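Local coordinates for protein flavin-dependent monooxygenase, oxygenase subunit HsaA (Rhodococcus sp., PDB 2RFQ) that hydroxylates the steroid breakdown intermediate 3-HSA to the catechol 3,4-DHSA with reduced flavin and oxygen during cholesterol catabolism, as the oxygenase component of a two-component monooxygenase, at residues A[68-77]-A[239-250]; A[320-330]-A[370-380]. All blocks are in the same frame, centred on the assembly; numbering follows the deposited sequence.

Contact 1. Residues A[68-77]-A[239-250]; sequences FYSAVRKIAS and TTISAPIVGMAY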
loop_
_atom_site.group_PDB
_atom_site.type_symbol
_atom_site.label_atom_id
_atom_site.label_comp_id
_atom_site.label_asym_id
_atom_site.label_seq_id
_atom_site.Cartn_x
_atom_site.Cartn_y
_atom_site.Cartn_z
ATOM N N PHE A 68 18.416 -8.798 -25.749
ATOM C CA PHE A 68 17.173 -8.428 -26.423
ATOM C C PHE A 68 16.289 -7.588 -25.489
ATOM O O PHE A 68 15.808 -6.503 -25.886
ATOM C CB PHE A 68 16.400 -9.663 -26.900
ATOM C CG PHE A 68 15.066 -9.322 -27.499
ATOM C CD1 PHE A 68 14.985 -8.803 -28.790
ATOM C CD2 PHE A 68 13.886 -9.509 -26.763
ATOM C CE1 PHE A 68 13.745 -8.468 -29.356
ATOM C CE2 PHE A 68 12.642 -9.145 -27.313
ATOM C CZ PHE A 68 12.577 -8.636 -28.604
ATOM N N TYR A 69 16.084 -8.055 -24.245
ATOM C CA TYR A 69 15.198 -7.302 -23.345
ATOM C C TYR A 69 15.805 -5.964 -22.917
ATOM O O TYR A 69 15.071 -4.999 -22.673
ATOM C CB TYR A 69 14.751 -8.134 -22.140
ATOM C CG TYR A 69 13.945 -9.343 -22.531
ATOM C CD1 TYR A 69 12.749 -9.218 -23.242
ATOM C CD2 TYR A 69 14.401 -10.620 -22.209
ATOM C CE1 TYR A 69 12.011 -10.348 -23.624
ATOM C CE2 TYR A 69 13.671 -11.763 -22.569
ATOM C CZ TYR A 69 12.479 -11.617 -23.259
ATOM O OH TYR A 69 11.775 -12.763 -23.607
ATOM N N SER A 70 17.137 -5.903 -22.866
ATOM C CA SER A 70 17.859 -4.653 -22.561
ATOM C C SER A 70 17.619 -3.640 -23.678
ATOM O O SER A 70 17.421 -2.449 -23.409
ATOM C CB SER A 70 19.351 -4.945 -22.397
ATOM O OG SER A 70 19.526 -5.754 -21.239
ATOM N N ALA A 71 17.602 -4.125 -24.919
ATOM C CA ALA A 71 17.333 -3.260 -26.091
ATOM C C ALA A 71 15.903 -2.732 -26.041
ATOM O O ALA A 71 15.644 -1.538 -26.260
ATOM C CB ALA A 71 17.592 -4.022 -27.379
ATOM N N VAL A 72 14.975 -3.631 -25.705
ATOM C CA VAL A 72 13.573 -3.257 -25.522
ATOM C C VAL A 72 13.402 -2.181 -24.457
ATOM O O VAL A 72 12.721 -1.166 -24.690
ATOM C CB VAL A 72 12.726 -4.485 -25.180
ATOM C CG1 VAL A 72 11.305 -4.063 -24.732
ATOM C CG2 VAL A 72 12.605 -5.334 -26.447
ATOM N N ARG A 73 14.025 -2.420 -23.310
ATOM C CA ARG A 73 13.986 -1.466 -22.202
ATOM C C ARG A 73 14.428 -0.086 -22.672
ATOM O O ARG A 73 13.767 0.923 -22.382
ATOM C CB ARG A 73 14.871 -1.923 -21.051
ATOM C CG ARG A 73 14.753 -1.027 -19.847
ATOM C CD ARG A 73 15.694 -1.484 -18.780
ATOM N NE ARG A 73 17.046 -1.030 -19.070
ATOM C CZ ARG A 73 18.030 -0.974 -18.163
ATOM N NH1 ARG A 73 17.827 -1.344 -16.889
ATOM N NH2 ARG A 73 19.234 -0.550 -18.527
ATOM N N LYS A 74 15.540 -0.042 -23.410
ATOM C CA LYS A 74 16.064 1.230 -23.931
ATOM C C LYS A 74 15.060 1.921 -24.868
ATOM O O LYS A 74 14.764 3.105 -24.701
ATOM C CB LYS A 74 17.386 0.965 -24.669
ATOM C CG LYS A 74 18.074 2.195 -25.168
ATOM C CD LYS A 74 19.332 1.866 -25.993
ATOM C CE LYS A 74 20.388 1.178 -25.163
ATOM N NZ LYS A 74 21.022 2.077 -24.146
ATOM N N ILE A 75 14.566 1.189 -25.870
ATOM C CA ILE A 75 13.610 1.796 -26.819
ATOM C C ILE A 75 12.384 2.343 -26.100
ATOM O O ILE A 75 11.959 3.495 -26.338
ATOM C CB ILE A 75 13.179 0.798 -27.904
ATOM C CG1 ILE A 75 14.404 0.315 -28.694
ATOM C CG2 ILE A 75 12.129 1.429 -28.842
ATOM C CD1 ILE A 75 14.091 -0.969 -29.489
ATOM N N ALA A 76 11.820 1.524 -25.220
ATOM C CA ALA A 76 10.593 1.907 -24.497
ATOM C C ALA A 76 10.793 3.113 -23.585
ATOM O O ALA A 76 9.820 3.798 -23.258
ATOM C CB ALA A 76 10.078 0.713 -23.692
ATOM N N SER A 77 12.027 3.352 -23.122
ATOM C CA SER A 77 12.321 4.517 -22.287
ATOM C C SER A 77 12.222 5.848 -23.060
ATOM O O SER A 77 12.184 6.925 -22.442
ATOM C CB SER A 77 13.693 4.379 -21.631
ATOM O OG SER A 77 14.753 4.603 -22.551
ATOM N N THR A 239 7.772 -11.890 -20.591
ATOM C CA THR A 239 8.862 -10.912 -20.361
ATOM C C THR A 239 8.879 -9.853 -21.493
ATOM O O THR A 239 9.159 -8.672 -21.243
ATOM C CB THR A 239 10.220 -11.621 -20.217
ATOM O OG1 THR A 239 10.154 -12.500 -19.083
ATOM C CG2 THR A 239 11.378 -10.601 -19.992
ATOM N N THR A 240 8.528 -10.274 -22.714
ATOM C CA THR A 240 8.396 -9.312 -23.842
ATOM C C THR A 240 7.302 -8.252 -23.608
ATOM O O THR A 240 7.367 -7.145 -24.139
ATOM C CB THR A 240 8.300 -10.013 -25.212
ATOM O OG1 THR A 240 9.447 -9.626 -26.009
ATOM C CG2 THR A 240 7.063 -9.600 -25.977
ATOM N N ILE A 241 6.329 -8.595 -22.764
ATOM C CA ILE A 241 5.259 -7.709 -22.366
ATOM C C ILE A 241 5.650 -6.831 -21.172
ATOM O O ILE A 241 5.267 -5.655 -21.112
ATOM C CB ILE A 241 3.974 -8.566 -22.059
ATOM C CG1 ILE A 241 3.543 -9.324 -23.316
ATOM C CG2 ILE A 241 2.875 -7.733 -21.351
ATOM C CD1 ILE A 241 3.369 -8.425 -24.580
ATOM N N SER A 242 6.400 -7.376 -20.226
ATOM C CA SER A 242 6.804 -6.564 -19.069
ATOM C C SER A 242 7.985 -5.642 -19.381
ATOM O O SER A 242 8.043 -4.518 -18.879
ATOM C CB SER A 242 7.159 -7.445 -17.848
ATOM O OG SER A 242 6.010 -8.157 -17.412
ATOM N N ALA A 243 8.946 -6.127 -20.171
ATOM C CA ALA A 243 10.171 -5.329 -20.428
ATOM C C ALA A 243 9.892 -3.907 -20.939
ATOM O O ALA A 243 10.498 -2.951 -20.436
ATOM C CB ALA A 243 11.132 -6.088 -21.363
ATOM N N PRO A 244 8.976 -3.738 -21.916
ATOM C CA PRO A 244 8.701 -2.359 -22.374
ATOM C C PRO A 244 8.042 -1.506 -21.286
ATOM O O PRO A 244 8.304 -0.329 -21.206
ATOM C CB PRO A 244 7.801 -2.542 -23.608
ATOM C CG PRO A 244 7.241 -3.940 -23.501
ATOM C CD PRO A 244 8.196 -4.748 -22.667
ATOM N N ILE A 245 7.230 -2.118 -20.424
ATOM C CA ILE A 245 6.604 -1.345 -19.347
ATOM C C ILE A 245 7.661 -0.896 -18.342
ATOM O O ILE A 245 7.657 0.261 -17.899
ATOM C CB ILE A 245 5.454 -2.106 -18.709
ATOM C CG1 ILE A 245 4.387 -2.396 -19.782
ATOM C CG2 ILE A 245 4.868 -1.303 -17.556
ATOM C CD1 ILE A 245 3.262 -3.379 -19.309
ATOM N N VAL A 246 8.568 -1.812 -17.978
ATOM C CA VAL A 246 9.740 -1.424 -17.185
ATOM C C VAL A 246 10.515 -0.262 -17.863
ATOM O O VAL A 246 10.847 0.733 -17.220
ATOM C CB VAL A 246 10.647 -2.636 -16.874
ATOM C CG1 VAL A 246 11.918 -2.183 -16.139
ATOM C CG2 VAL A 246 9.847 -3.640 -16.024
ATOM N N GLY A 247 10.784 -0.385 -19.159
ATOM C CA GLY A 247 11.458 0.690 -19.911
ATOM C C GLY A 247 10.694 2.017 -19.847
ATOM O O GLY A 247 11.311 3.076 -19.681
HETATM N N MSE A 248 9.368 1.961 -19.971
HETATM C CA MSE A 248 8.525 3.155 -19.827
HETATM C C MSE A 248 8.764 3.813 -18.464
HETATM O O MSE A 248 8.830 5.052 -18.366
HETATM C CB MSE A 248 7.044 2.805 -20.029
HETATM C CG MSE A 248 6.732 2.499 -21.484
HETATM SE SE MSE A 248 4.846 1.888 -21.512
HETATM C CE MSE A 248 5.016 0.380 -22.790
ATOM N N ALA A 249 8.964 2.991 -17.430
ATOM C CA ALA A 249 9.179 3.509 -16.080
ATOM C C ALA A 249 10.535 4.217 -16.002
ATOM O O ALA A 249 10.651 5.298 -15.377
ATOM C CB ALA A 249 9.032 2.369 -15.039
ATOM N N TYR A 250 11.561 3.638 -16.628
ATOM C CA TYR A 250 12.870 4.317 -16.690
ATOM C C TYR A 250 12.737 5.689 -17.362
ATOM O O TYR A 250 13.284 6.710 -16.879
ATOM C CB TYR A 250 13.913 3.478 -17.430
ATOM C CG TYR A 250 14.586 2.425 -16.570
ATOM C CD1 TYR A 250 14.040 1.159 -16.453
ATOM C CD2 TYR A 250 15.736 2.721 -15.844
ATOM C CE1 TYR A 250 14.665 0.163 -15.683
ATOM C CE2 TYR A 250 16.365 1.742 -15.043
ATOM C CZ TYR A 250 15.794 0.463 -14.970
ATOM O OH TYR A 250 16.382 -0.517 -14.198
#
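The ring of Tyr69 is sandwiched. Over the centre of one face sits the methyl CG2 of Thr239, 3.4 Å from the ring centroid and only 5° off the normal, a well-centred CH-pi contact; against the opposite face, nearer the rim, lies CD2 of Phe68. Thr240 OG1 comes to the edges of both rings, 3.5 Å from CE2 of Phe68 and 3.6 Å from CE1 of Tyr69. Thr239 can offer its methyl because CG2 lies anti to its backbone N while OG1 turns back along its own helix to Thr235 O. The Tyr69 hydroxyl likewise finds its partner beyond this pair of segments, at Ile236 O.

At the other end, Tyr250 presents a face to the guanidinium of Arg73, in the one of two modelled conformers described here. In it CZ of Arg73 stands 4.4 Å from the ring centroid of Tyr250, a cation-pi pair with the two planes turned 54° apart; the other conformer may not keep it.

Between the two ends the helices come within 7.1 Å at -44°. Gly247 is the point of closest backbone approach: its CA is 3.4 Å from Arg73 O, and its own O is 3.1 Å from Ser77 CA, both CA-H...O contacts. Val72 CG1 and Ala76 CB fill the middle against Ala243 and Pro244, the proline marking a kink in helix 239-250. Pro244 also reaches Trp84, an FMN-binding residue by similarity. Helix 65-76 of the N-terminal helical domain is thus laid on helix 233-266 of the C-terminal bundle, in an acyl-CoA dehydrogenase-like fold. Methyls, ring faces and backbone CH groups let the two backbones close up at Gly247, while backbone carbonyls outside the segments satisfy the hydroxyls of Tyr69 and Thr239.

Contact 2. Residues A[320-330]-A[370-380]; sequences LRARRDQVRAT and ANDPERAYVMY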
loop_
_atom_site.group_PDB
_atom_site.type_symbol
_atom_site.label_atom_id
_atom_site.label_comp_id
_atom_site.label_asym_id
_atom_site.label_seq_id
_atom_site.Cartn_x
_atom_site.Cartn_y
_atom_site.Cartn_z
ATOM N N LEU A 320 8.337 -20.935 -12.608
ATOM C CA LEU A 320 7.319 -20.354 -11.716
ATOM C C LEU A 320 7.785 -19.035 -11.106
ATOM O O LEU A 320 7.018 -18.041 -11.061
ATOM C CB LEU A 320 6.946 -21.340 -10.589
ATOM C CG LEU A 320 6.151 -22.559 -11.055
ATOM C CD1 LEU A 320 6.135 -23.639 -9.952
ATOM C CD2 LEU A 320 4.726 -22.181 -11.445
ATOM N N ARG A 321 9.043 -19.003 -10.643
ATOM C CA ARG A 321 9.606 -17.744 -10.117
ATOM C C ARG A 321 9.624 -16.644 -11.186
ATOM O O ARG A 321 9.357 -15.470 -10.890
ATOM C CB ARG A 321 11.023 -17.925 -9.545
ATOM C CG ARG A 321 10.991 -18.572 -8.175
ATOM C CD ARG A 321 12.347 -18.507 -7.500
ATOM N NE ARG A 321 13.252 -19.488 -8.072
ATOM C CZ ARG A 321 14.366 -19.227 -8.735
ATOM N NH1 ARG A 321 14.767 -17.969 -8.935
ATOM N NH2 ARG A 321 15.097 -20.249 -9.183
ATOM N N ALA A 322 9.941 -17.028 -12.420
ATOM C CA ALA A 322 9.989 -16.091 -13.530
ATOM C C ALA A 322 8.638 -15.425 -13.711
ATOM O O ALA A 322 8.543 -14.210 -13.772
ATOM C CB ALA A 322 10.452 -16.791 -14.821
ATOM N N ARG A 323 7.575 -16.236 -13.760
ATOM C CA ARG A 323 6.226 -15.666 -13.898
ATOM C C ARG A 323 5.823 -14.772 -12.718
ATOM O O ARG A 323 5.268 -13.680 -12.904
ATOM C CB ARG A 323 5.219 -16.781 -14.132
ATOM C CG ARG A 323 5.203 -17.251 -15.585
ATOM C CD ARG A 323 4.427 -16.255 -16.445
ATOM N NE ARG A 323 2.972 -16.385 -16.197
ATOM C CZ ARG A 323 2.092 -15.384 -16.253
ATOM N NH1 ARG A 323 2.481 -14.127 -16.532
ATOM N NH2 ARG A 323 0.807 -15.656 -16.044
ATOM N N ARG A 324 6.123 -15.248 -11.508
ATOM C CA ARG A 324 5.872 -14.475 -10.277
ATOM C C ARG A 324 6.480 -13.076 -10.363
ATOM O O ARG A 324 5.807 -12.085 -10.144
ATOM C CB ARG A 324 6.444 -15.231 -9.074
ATOM C CG ARG A 324 6.376 -14.438 -7.758
ATOM C CD ARG A 324 7.298 -15.044 -6.673
ATOM N NE ARG A 324 8.689 -14.766 -6.994
ATOM C CZ ARG A 324 9.740 -15.356 -6.424
ATOM N NH1 ARG A 324 9.587 -16.300 -5.468
ATOM N NH2 ARG A 324 10.964 -14.983 -6.790
ATOM N N ASP A 325 7.770 -13.008 -10.689
ATOM C CA ASP A 325 8.489 -11.742 -10.685
ATOM C C ASP A 325 8.169 -10.888 -11.893
ATOM O O ASP A 325 8.320 -9.665 -11.847
ATOM C CB ASP A 325 9.995 -12.023 -10.615
ATOM C CG ASP A 325 10.423 -12.646 -9.272
ATOM O OD1 ASP A 325 9.684 -12.514 -8.260
ATOM O OD2 ASP A 325 11.505 -13.263 -9.253
ATOM N N GLN A 326 7.771 -11.531 -12.987
ATOM C CA GLN A 326 7.478 -10.838 -14.234
ATOM C C GLN A 326 6.181 -10.023 -14.132
ATOM O O GLN A 326 6.157 -8.812 -14.421
ATOM C CB GLN A 326 7.459 -11.812 -15.421
ATOM C CG GLN A 326 6.828 -11.203 -16.678
ATOM C CD GLN A 326 5.380 -11.588 -16.798
ATOM O OE1 GLN A 326 5.016 -12.734 -16.512
ATOM N NE2 GLN A 326 4.531 -10.638 -17.232
ATOM N N VAL A 327 5.100 -10.657 -13.681
ATOM C CA VAL A 327 3.893 -9.859 -13.433
ATOM C C VAL A 327 4.178 -8.775 -12.375
ATOM O O VAL A 327 3.711 -7.631 -12.484
ATOM C CB VAL A 327 2.654 -10.714 -13.057
ATOM C CG1 VAL A 327 2.355 -11.750 -14.166
ATOM C CG2 VAL A 327 2.825 -11.391 -11.697
ATOM N N ARG A 328 4.983 -9.125 -11.377
ATOM C CA ARG A 328 5.279 -8.134 -10.332
ATOM C C ARG A 328 6.103 -6.963 -10.864
ATOM O O ARG A 328 5.913 -5.837 -10.412
ATOM C CB ARG A 328 5.969 -8.773 -9.131
ATOM C CG ARG A 328 5.745 -7.937 -7.838
ATOM C CD ARG A 328 5.841 -8.854 -6.583
ATOM N NE ARG A 328 5.584 -8.191 -5.296
ATOM C CZ ARG A 328 4.371 -7.859 -4.854
ATOM N NH1 ARG A 328 3.277 -8.103 -5.595
ATOM N NH2 ARG A 328 4.225 -7.280 -3.663
ATOM N N ALA A 329 7.010 -7.227 -11.810
ATOM C CA ALA A 329 7.845 -6.178 -12.397
ATOM C C ALA A 329 6.951 -5.148 -13.098
ATOM O O ALA A 329 7.149 -3.932 -12.950
ATOM C CB ALA A 329 8.809 -6.779 -13.383
ATOM N N THR A 330 5.951 -5.631 -13.837
ATOM C CA THR A 330 4.960 -4.723 -14.440
ATOM C C THR A 330 4.293 -3.879 -13.352
ATOM O O THR A 330 4.204 -2.660 -13.471
ATOM C CB THR A 330 3.913 -5.519 -15.228
ATOM O OG1 THR A 330 4.575 -6.047 -16.392
ATOM C CG2 THR A 330 2.713 -4.626 -15.637
ATOM N N ALA A 370 -0.833 -11.463 -20.169
ATOM C CA ALA A 370 0.417 -11.918 -19.549
ATOM C C ALA A 370 0.841 -11.062 -18.337
ATOM O O ALA A 370 1.776 -11.433 -17.605
ATOM C CB ALA A 370 1.548 -11.981 -20.602
ATOM N N ASN A 371 0.163 -9.924 -18.130
ATOM C CA ASN A 371 0.401 -9.089 -16.950
ATOM C C ASN A 371 -0.558 -9.347 -15.791
ATOM O O ASN A 371 -0.362 -8.790 -14.701
ATOM C CB ASN A 371 0.330 -7.595 -17.292
ATOM C CG ASN A 371 1.552 -7.085 -18.021
ATOM O OD1 ASN A 371 1.447 -6.178 -18.891
ATOM N ND2 ASN A 371 2.693 -7.610 -17.685
ATOM N N ASP A 372 -1.593 -10.160 -16.004
ATOM C CA ASP A 372 -2.534 -10.409 -14.920
ATOM C C ASP A 372 -1.766 -11.004 -13.735
ATOM O O ASP A 372 -1.191 -12.094 -13.868
ATOM C CB ASP A 372 -3.640 -11.358 -15.325
ATOM C CG ASP A 372 -4.665 -11.500 -14.224
ATOM O OD1 ASP A 372 -5.668 -10.755 -14.228
ATOM O OD2 ASP A 372 -4.391 -12.249 -13.284
ATOM N N PRO A 373 -1.708 -10.272 -12.598
ATOM C CA PRO A 373 -0.750 -10.730 -11.578
ATOM C C PRO A 373 -1.252 -11.905 -10.767
ATOM O O PRO A 373 -0.470 -12.837 -10.473
ATOM C CB PRO A 373 -0.526 -9.488 -10.707
ATOM C CG PRO A 373 -1.838 -8.699 -10.847
ATOM C CD PRO A 373 -2.355 -8.987 -12.237
ATOM N N GLU A 374 -2.547 -11.911 -10.417
ATOM C CA GLU A 374 -3.065 -13.031 -9.618
ATOM C C GLU A 374 -2.954 -14.375 -10.332
ATOM O O GLU A 374 -2.729 -15.403 -9.703
ATOM C CB GLU A 374 -4.491 -12.771 -9.155
ATOM C CG GLU A 374 -4.541 -11.647 -8.154
ATOM C CD GLU A 374 -4.841 -10.291 -8.779
ATOM O OE1 GLU A 374 -4.891 -10.140 -10.034
ATOM O OE2 GLU A 374 -5.022 -9.360 -7.962
ATOM N N ARG A 375 -3.055 -14.374 -11.654
ATOM C CA ARG A 375 -2.919 -15.617 -12.379
ATOM C C ARG A 375 -1.541 -16.237 -12.060
ATOM O O ARG A 375 -1.453 -17.419 -11.704
ATOM C CB ARG A 375 -3.044 -15.357 -13.882
ATOM C CG ARG A 375 -2.805 -16.597 -14.704
ATOM C CD ARG A 375 -3.087 -16.332 -16.181
ATOM N NE ARG A 375 -2.963 -17.565 -16.966
ATOM C CZ ARG A 375 -3.307 -17.684 -18.252
ATOM N NH1 ARG A 375 -3.824 -16.653 -18.919
ATOM N NH2 ARG A 375 -3.143 -18.852 -18.878
ATOM N N ALA A 376 -0.484 -15.429 -12.181
ATOM C CA ALA A 376 0.870 -15.936 -11.921
ATOM C C ALA A 376 1.079 -16.233 -10.437
ATOM O O ALA A 376 1.731 -17.229 -10.087
ATOM C CB ALA A 376 1.937 -14.961 -12.440
ATOM N N TYR A 377 0.543 -15.358 -9.572
ATOM C CA TYR A 377 0.756 -15.504 -8.120
ATOM C C TYR A 377 0.094 -16.761 -7.581
ATOM O O TYR A 377 0.709 -17.513 -6.805
ATOM C CB TYR A 377 0.222 -14.297 -7.347
ATOM C CG TYR A 377 0.925 -12.985 -7.599
ATOM C CD1 TYR A 377 2.241 -12.936 -8.085
ATOM C CD2 TYR A 377 0.277 -11.795 -7.316
ATOM C CE1 TYR A 377 2.899 -11.693 -8.310
ATOM C CE2 TYR A 377 0.918 -10.544 -7.509
ATOM C CZ TYR A 377 2.219 -10.508 -8.023
ATOM O OH TYR A 377 2.862 -9.293 -8.244
ATOM N N VAL A 378 -1.140 -17.002 -8.013
ATOM C CA VAL A 378 -1.849 -18.206 -7.568
ATOM C C VAL A 378 -1.084 -19.435 -8.035
ATOM O O VAL A 378 -0.889 -20.380 -7.261
ATOM C CB VAL A 378 -3.309 -18.203 -8.065
ATOM C CG1 VAL A 378 -3.980 -19.559 -7.847
ATOM C CG2 VAL A 378 -4.083 -17.086 -7.349
HETATM N N MSE A 379 -0.632 -19.420 -9.281
HETATM C CA MSE A 379 0.108 -20.567 -9.816
HETATM C C MSE A 379 1.393 -20.821 -9.021
HETATM O O MSE A 379 1.716 -21.962 -8.674
HETATM C CB MSE A 379 0.468 -20.332 -11.282
HETATM C CG MSE A 379 1.192 -21.518 -11.857
HETATM SE SE MSE A 379 1.673 -21.212 -13.719
HETATM C CE MSE A 379 2.716 -19.594 -13.481
ATOM N N TYR A 380 2.123 -19.749 -8.746
ATOM C CA TYR A 380 3.353 -19.854 -7.959
ATOM C C TYR A 380 3.048 -20.476 -6.590
ATOM O O TYR A 380 3.737 -21.412 -6.149
ATOM C CB TYR A 380 3.997 -18.476 -7.775
ATOM C CG TYR A 380 5.173 -18.549 -6.834
ATOM C CD1 TYR A 380 6.434 -18.941 -7.297
ATOM C CD2 TYR A 380 5.017 -18.271 -5.475
ATOM C CE1 TYR A 380 7.506 -19.024 -6.427
ATOM C CE2 TYR A 380 6.071 -18.378 -4.606
ATOM C CZ TYR A 380 7.310 -18.736 -5.080
ATOM O OH TYR A 380 8.363 -18.824 -4.186
HETATM O O HOH W 1 -0.703 -13.330 -16.253
HETATM O O HOH W 2 1.183 -6.883 -13.486
#
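Arg323 and Ala376 meet where two antiparallel helices of the acyl-CoA dehydrogenase-like C-terminal bundle pack, their axes 8.4 Å apart. From CB, 3.8 Å from the Met379 CE methyl, the Arg323 chain passes CG, still against that methyl, then folds at chi2 and chi3 (both near -75°). NE turns to Met393 O in the C-terminal tail. CZ lies over Ala376 CB, which covers the centre of one guanidinium face. NH1 bonds Gln326 OE1 and, at 3.0 Å, Ala370 O, while NH2 gives its hydrogen to a water that also bonds Asp372 O. These ties fix the rotation of the guanidinium.

Ala370 O is gripped twice: Gln326 NE2 reaches it at 2.9 Å, nearly straight (173°), from the opposite face of the carbonyl plane to Arg323. Ala370 follows closely on His368, an FMN-binding residue by similarity. Asp372 N-caps the helix that follows.

Val327 CG2 presses 3.4 Å from Tyr377 CE1. Toward the start of 320-330, Arg324 CD sits over the centre of the Tyr380 ring, whose OH bonds Tyr253 of a second subunit. Arg328 NE pairs with Asp289 of that subunit, while its NH1 donates to Tyr377 OH at 2.9 Å, with the oxygen exactly in the guanidinium plane.

Starting from the N terminus, helix 65-76 is followed by helices and the whole beta-sheet region before the chain returns in helix 233-266, where contact 1 closes that long loop. Contact 2 comes later: helix 316-344 leads through helix 354-365 to 370-380, closing a short, mostly helical loop. The two are in series, neither nested nor crossing. Helix 233-266, which carries half of contact 1, also borders contact 2, touching 320-330 and Asn371. Ser242 makes the join, its OG lying 2.7 Å from Thr330 OG1 and 2.9 Å from Gln326 NE2, both probable hydrogen bonds. The N-terminal helices are thereby connected through the C-terminal bundle to its last helix.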